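Local coordinates for cystathionine beta-lyase family protein, YNBB B.subtilis ortholog (Clostridium acetobutylicum, PDB 3HVY) that is probably a pyridoxal-phosphate-dependent carbon-sulfur lyase of the methionine gamma-lyase family, possibly a cystathionine beta-lyase linked to aluminium resistance, at residues 192-196 and 197-201; 200-203 and 204-208. One frame throughout, in Å; residues are numbered along the deposited sequence.

Contact 1. Residues 192-196 and 197-201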
loop_
_atom_site.group_PDB
_atom_site.type_symbol
_atom_site.label_atom_id
_atom_site.label_comp_id
_atom_site.label_asym_id
_atom_site.label_seq_id
_atom_site.Cartn_x
_atom_site.Cartn_y
_atom_site.Cartn_z
ATOM N N LYS D 192 -18.905 29.837 21.355
ATOM C CA LYS D 192 -19.415 29.057 20.238
ATOM C C LYS D 192 -18.645 29.344 18.926
ATOM O O LYS D 192 -18.300 30.485 18.621
ATOM C CB LYS D 192 -20.886 29.349 20.035
ATOM C CG LYS D 192 -21.768 28.814 21.180
ATOM C CD LYS D 192 -23.273 28.957 20.908
ATOM C CE LYS D 192 -23.767 30.391 21.026
ATOM N NZ LYS D 192 -24.918 30.547 20.118
ATOM N N SER D 193 -18.375 28.281 18.177
ATOM C CA SER D 193 -17.728 28.360 16.885
ATOM C C SER D 193 -18.589 29.166 15.941
ATOM O O SER D 193 -19.808 29.219 16.090
ATOM C CB SER D 193 -17.499 26.967 16.352
ATOM O OG SER D 193 -16.605 26.228 17.182
ATOM N N LEU D 194 -17.939 29.813 14.976
ATOM C CA LEU D 194 -18.608 30.757 14.078
ATOM C C LEU D 194 -19.403 30.063 13.004
ATOM O O LEU D 194 -18.857 29.304 12.205
ATOM C CB LEU D 194 -17.579 31.620 13.348
ATOM C CG LEU D 194 -17.087 32.938 13.848
ATOM C CD1 LEU D 194 -16.261 33.464 12.680
ATOM C CD2 LEU D 194 -18.263 33.891 14.214
ATOM N N ARG D 195 -20.691 30.339 12.956
ATOM C CA ARG D 195 -21.557 29.723 11.937
ATOM C C ARG D 195 -21.359 30.347 10.536
ATOM O O ARG D 195 -20.938 31.484 10.385
ATOM C CB ARG D 195 -22.997 29.930 12.369
ATOM C CG ARG D 195 -23.387 29.251 13.681
ATOM C CD ARG D 195 -24.072 27.974 13.355
ATOM N NE ARG D 195 -25.407 28.289 12.845
ATOM C CZ ARG D 195 -26.203 27.430 12.211
ATOM N NH1 ARG D 195 -25.825 26.185 11.988
ATOM N NH2 ARG D 195 -27.397 27.826 11.809
ATOM N N ILE D 196 -21.774 29.632 9.496
ATOM C CA ILE D 196 -21.568 30.142 8.177
ATOM C C ILE D 196 -22.259 31.482 7.970
ATOM O O ILE D 196 -21.703 32.371 7.313
ATOM C CB ILE D 196 -22.013 29.130 7.084
ATOM C CG1 ILE D 196 -21.116 27.893 7.090
ATOM C CG2 ILE D 196 -22.107 29.848 5.723
ATOM C CD1 ILE D 196 -19.660 28.120 6.707
ATOM N N ALA D 197 -23.455 31.654 8.538
ATOM C CA ALA D 197 -24.187 32.942 8.406
ATOM C C ALA D 197 -23.455 34.061 9.099
ATOM O O ALA D 197 -23.520 35.220 8.655
ATOM C CB ALA D 197 -25.664 32.842 8.921
ATOM N N GLU D 198 -22.739 33.751 10.170
ATOM C CA GLU D 198 -21.891 34.745 10.826
ATOM C C GLU D 198 -20.686 35.116 10.003
ATOM O O GLU D 198 -20.320 36.293 9.904
ATOM C CB GLU D 198 -21.451 34.272 12.184
ATOM C CG GLU D 198 -22.618 34.162 13.106
ATOM C CD GLU D 198 -22.337 33.475 14.425
ATOM O OE1 GLU D 198 -21.774 32.350 14.521
ATOM O OE2 GLU D 198 -22.781 34.062 15.403
ATOM N N ILE D 199 -20.058 34.112 9.404
ATOM C CA ILE D 199 -18.927 34.347 8.509
ATOM C C ILE D 199 -19.404 35.176 7.325
ATOM O O ILE D 199 -18.706 36.106 6.905
ATOM C CB ILE D 199 -18.259 33.025 8.057
ATOM C CG1 ILE D 199 -17.638 32.309 9.282
ATOM C CG2 ILE D 199 -17.223 33.309 6.972
ATOM C CD1 ILE D 199 -17.218 30.876 9.034
ATOM N N ALA D 200 -20.599 34.869 6.800
ATOM C CA ALA D 200 -21.141 35.643 5.691
ATOM C C ALA D 200 -21.229 37.126 5.978
ATOM O O ALA D 200 -20.879 37.959 5.130
ATOM C CB ALA D 200 -22.525 35.099 5.272
ATOM N N GLU D 201 -21.692 37.467 7.165
ATOM C CA GLU D 201 -21.840 38.870 7.550
ATOM C C GLU D 201 -20.512 39.565 7.811
ATOM O O GLU D 201 -20.362 40.735 7.504
ATOM C CB GLU D 201 -22.734 38.999 8.781
ATOM C CG GLU D 201 -24.145 38.618 8.472
ATOM C CD GLU D 201 -24.726 39.440 7.293
ATOM O OE1 GLU D 201 -24.639 40.695 7.357
ATOM O OE2 GLU D 201 -25.242 38.829 6.310
HETATM O O HOH W 1 -21.490 31.426 16.871
#

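Contact 2. Residues 200-203 and 204-208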
loop_
_atom_site.group_PDB
_atom_site.type_symbol
_atom_site.label_atom_id
_atom_site.label_comp_id
_atom_site.label_asym_id
_atom_site.label_seq_id
_atom_site.Cartn_x
_atom_site.Cartn_y
_atom_site.Cartn_z
ATOM N N ALA D 200 -20.599 34.869 6.800
ATOM C CA ALA D 200 -21.141 35.643 5.691
ATOM C C ALA D 200 -21.229 37.126 5.978
ATOM O O ALA D 200 -20.879 37.959 5.130
ATOM C CB ALA D 200 -22.525 35.099 5.272
ATOM N N GLU D 201 -21.692 37.467 7.165
ATOM C CA GLU D 201 -21.840 38.870 7.550
ATOM C C GLU D 201 -20.512 39.565 7.811
ATOM O O GLU D 201 -20.362 40.735 7.504
ATOM C CB GLU D 201 -22.734 38.999 8.781
ATOM C CG GLU D 201 -24.145 38.618 8.472
ATOM C CD GLU D 201 -24.726 39.440 7.293
ATOM O OE1 GLU D 201 -24.639 40.695 7.357
ATOM O OE2 GLU D 201 -25.242 38.829 6.310
ATOM N N ILE D 202 -19.568 38.857 8.403
ATOM C CA ILE D 202 -18.236 39.378 8.591
ATOM C C ILE D 202 -17.640 39.742 7.232
ATOM O O ILE D 202 -17.060 40.836 7.042
ATOM C CB ILE D 202 -17.364 38.336 9.333
ATOM C CG1 ILE D 202 -17.808 38.254 10.809
ATOM C CG2 ILE D 202 -15.894 38.685 9.248
ATOM C CD1 ILE D 202 -17.393 36.962 11.543
ATOM N N ILE D 203 -17.812 38.847 6.267
ATOM C CA ILE D 203 -17.188 39.056 4.955
ATOM C C ILE D 203 -17.872 40.212 4.234
ATOM O O ILE D 203 -17.205 41.059 3.669
ATOM C CB ILE D 203 -17.169 37.772 4.099
ATOM C CG1 ILE D 203 -16.283 36.726 4.782
ATOM C CG2 ILE D 203 -16.651 38.089 2.697
ATOM C CD1 ILE D 203 -16.105 35.370 4.072
ATOM N N LYS D 204 -19.201 40.234 4.291
ATOM C CA LYS D 204 -20.011 41.310 3.711
ATOM C C LYS D 204 -19.569 42.641 4.292
ATOM O O LYS D 204 -19.458 43.624 3.569
ATOM C CB LYS D 204 -21.497 41.018 3.979
ATOM C CG LYS D 204 -22.466 41.777 3.164
ATOM C CD LYS D 204 -23.892 41.220 3.214
ATOM C CE LYS D 204 -24.854 42.298 2.584
ATOM N NZ LYS D 204 -26.287 41.863 2.368
ATOM N N SER D 205 -19.261 42.696 5.582
ATOM C CA SER D 205 -18.734 43.934 6.150
ATOM C C SER D 205 -17.363 44.286 5.634
ATOM O O SER D 205 -17.072 45.458 5.413
ATOM C CB SER D 205 -18.620 43.864 7.679
ATOM O OG SER D 205 -19.899 43.847 8.257
ATOM N N ILE D 206 -16.483 43.291 5.533
ATOM C CA ILE D 206 -15.160 43.527 4.979
ATOM C C ILE D 206 -15.309 44.097 3.557
ATOM O O ILE D 206 -14.642 45.065 3.208
ATOM C CB ILE D 206 -14.289 42.249 4.998
ATOM C CG1 ILE D 206 -13.878 41.916 6.434
ATOM C CG2 ILE D 206 -12.997 42.373 4.092
ATOM C CD1 ILE D 206 -13.448 40.466 6.597
ATOM N N ARG D 207 -16.209 43.510 2.765
ATOM C CA ARG D 207 -16.348 43.925 1.390
ATOM C C ARG D 207 -16.975 45.312 1.207
ATOM O O ARG D 207 -16.964 45.834 0.100
ATOM C CB ARG D 207 -17.090 42.884 0.579
ATOM C CG ARG D 207 -16.373 41.547 0.498
ATOM C CD ARG D 207 -14.895 41.686 0.154
ATOM N NE ARG D 207 -14.237 40.388 -0.059
ATOM C CZ ARG D 207 -12.919 40.184 -0.018
ATOM N NH1 ARG D 207 -12.075 41.160 0.240
ATOM N NH2 ARG D 207 -12.443 38.984 -0.224
ATOM N N GLU D 208 -17.455 45.918 2.286
ATOM C CA GLU D 208 -17.927 47.300 2.233
ATOM C C GLU D 208 -16.748 48.272 2.095
ATOM O O GLU D 208 -16.918 49.392 1.649
ATOM C CB GLU D 208 -18.745 47.635 3.493
ATOM C CG GLU D 208 -20.117 46.957 3.521
ATOM C CD GLU D 208 -20.864 47.127 4.849
ATOM O OE1 GLU D 208 -20.248 47.516 5.874
ATOM O OE2 GLU D 208 -22.076 46.831 4.860
#

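Contact 1. Residues 192-196 and 197-201
R195 and E198 meet where helix 196-207 begins, in one half of a capping box: the glutamate at N3 reaches back to the N-cap residue and takes its backbone N-H. The bond from R195 N to E198 OE1 is 2.8 Å long and nearly straight at 168°, and OE1 receives it with its anti lone pair, on the side away from OE2. Because E198 CG sits beside its own backbone N (chi1 -66°) and the chain runs on extended, the carboxylate is carried back past the start of the helix. A water gives a proton to S193 O at 2.9 Å; the same water oxygen lies suspiciously close to E198 OE1, at 2.5 Å, so its bond there is uncertain in detail. The R195 N-H alone should help to fix the carboxylate's rotation and would favour its ionised form.

The backbone bonds start at the same turn. I199 N reaches R195 O at 2.9 Å, and A200 N reaches I196 O one residue on. Next door, I196 N is bonded to E226 from outside the helix.

Apolar contacts flank the cap. L194, just ahead of the N-cap, meets I199 at N4 as a hydrophobic staple, CD1 lying 3.8 Å from I199 CG1. Its other branch, CD2, comes equally near E198 CB, so the leucine spans the aliphatic root of the glutamate and the isoleucine beyond.

R195 turns its charged end elsewhere. Its chain bends at chi2 and chi3, NH1 is bonded to R330 O, and no salt bridge to E198 forms; what touches the carboxylate instead is the arginine's base, with R195 CB 3.5 Å from E198 OE1.

Contact 2. Residues 200-203 and 204-208
E201 O is approached by two groups of one residue a turn later. S205 N donates to it at 3.0 Å, and S205 OG comes to 3.2 Å of E201 O, a probable second bond, though its proton has another acceptor within reach. The hydroxyl gets there because it stands beside its own backbone N (chi1 -69°), folded back along the helix instead of out from it.

Elsewhere the peptide bonds follow the plain alpha-helical pattern. R207 N meets I203 O at 2.8 Å, while K204 N and I206 N take A200 O and I202 O. This is the C-terminal half of helix 196-207, the helix of a beta-alpha-beta unit whose strands are 177-183 and 214-218.

Two faces of the helix pack differently. I202 and I206 cross obliquely, with I202 CG2 4.0 Å from I206 CD1, and both lean on strand 177-183 through I182 and I180; helix 164-173 adds I164 and L171. I203 and R207 instead run side by side in the same direction, I203 CG2 lying 4.1 Å from R207 CG, and both touch V215 of strand 214-218.

On the exposed flank K204 is stretched out, CG opposite its backbone N (chi1 -164°), and lies alongside E201. Its methylene CD is 4.1 Å from E201 OE2, whereas K204 NZ stays 5.1 Å from that oxygen, so any attraction between the charges would act across a gap, without a salt bridge.

R207 behaves otherwise: NH2 forms a salt bridge with D236, and NH1 bonds V213 O and N210 O. Its aliphatic stem thus serves the apolar face, while NH1 ties the helix to the chain leading into strand 214-218 and NH2 reaches D236, just ahead of strand 237-241.

How the contacts relate
Contact 1 starts helix 196-207 and contact 2 follows it to its far end; their centres are 11 Å apart and they share A200 and E201. The apolar side is continuous, since the leucine of the first contact also reaches into the second: L194 CD1 is 3.8 Å from I202 CD1. Contact 1 lies about 15 Å from the centre of the chain and contact 2 about 23 Å, both measured between centres, so the helix runs outward from its capped end. The strands it connects belong to the seven-stranded sheet of the PLP-binding fold, whose strand 237-241 ends shortly before K244, the lysine that carries the cofactor. Neither contact includes that residue.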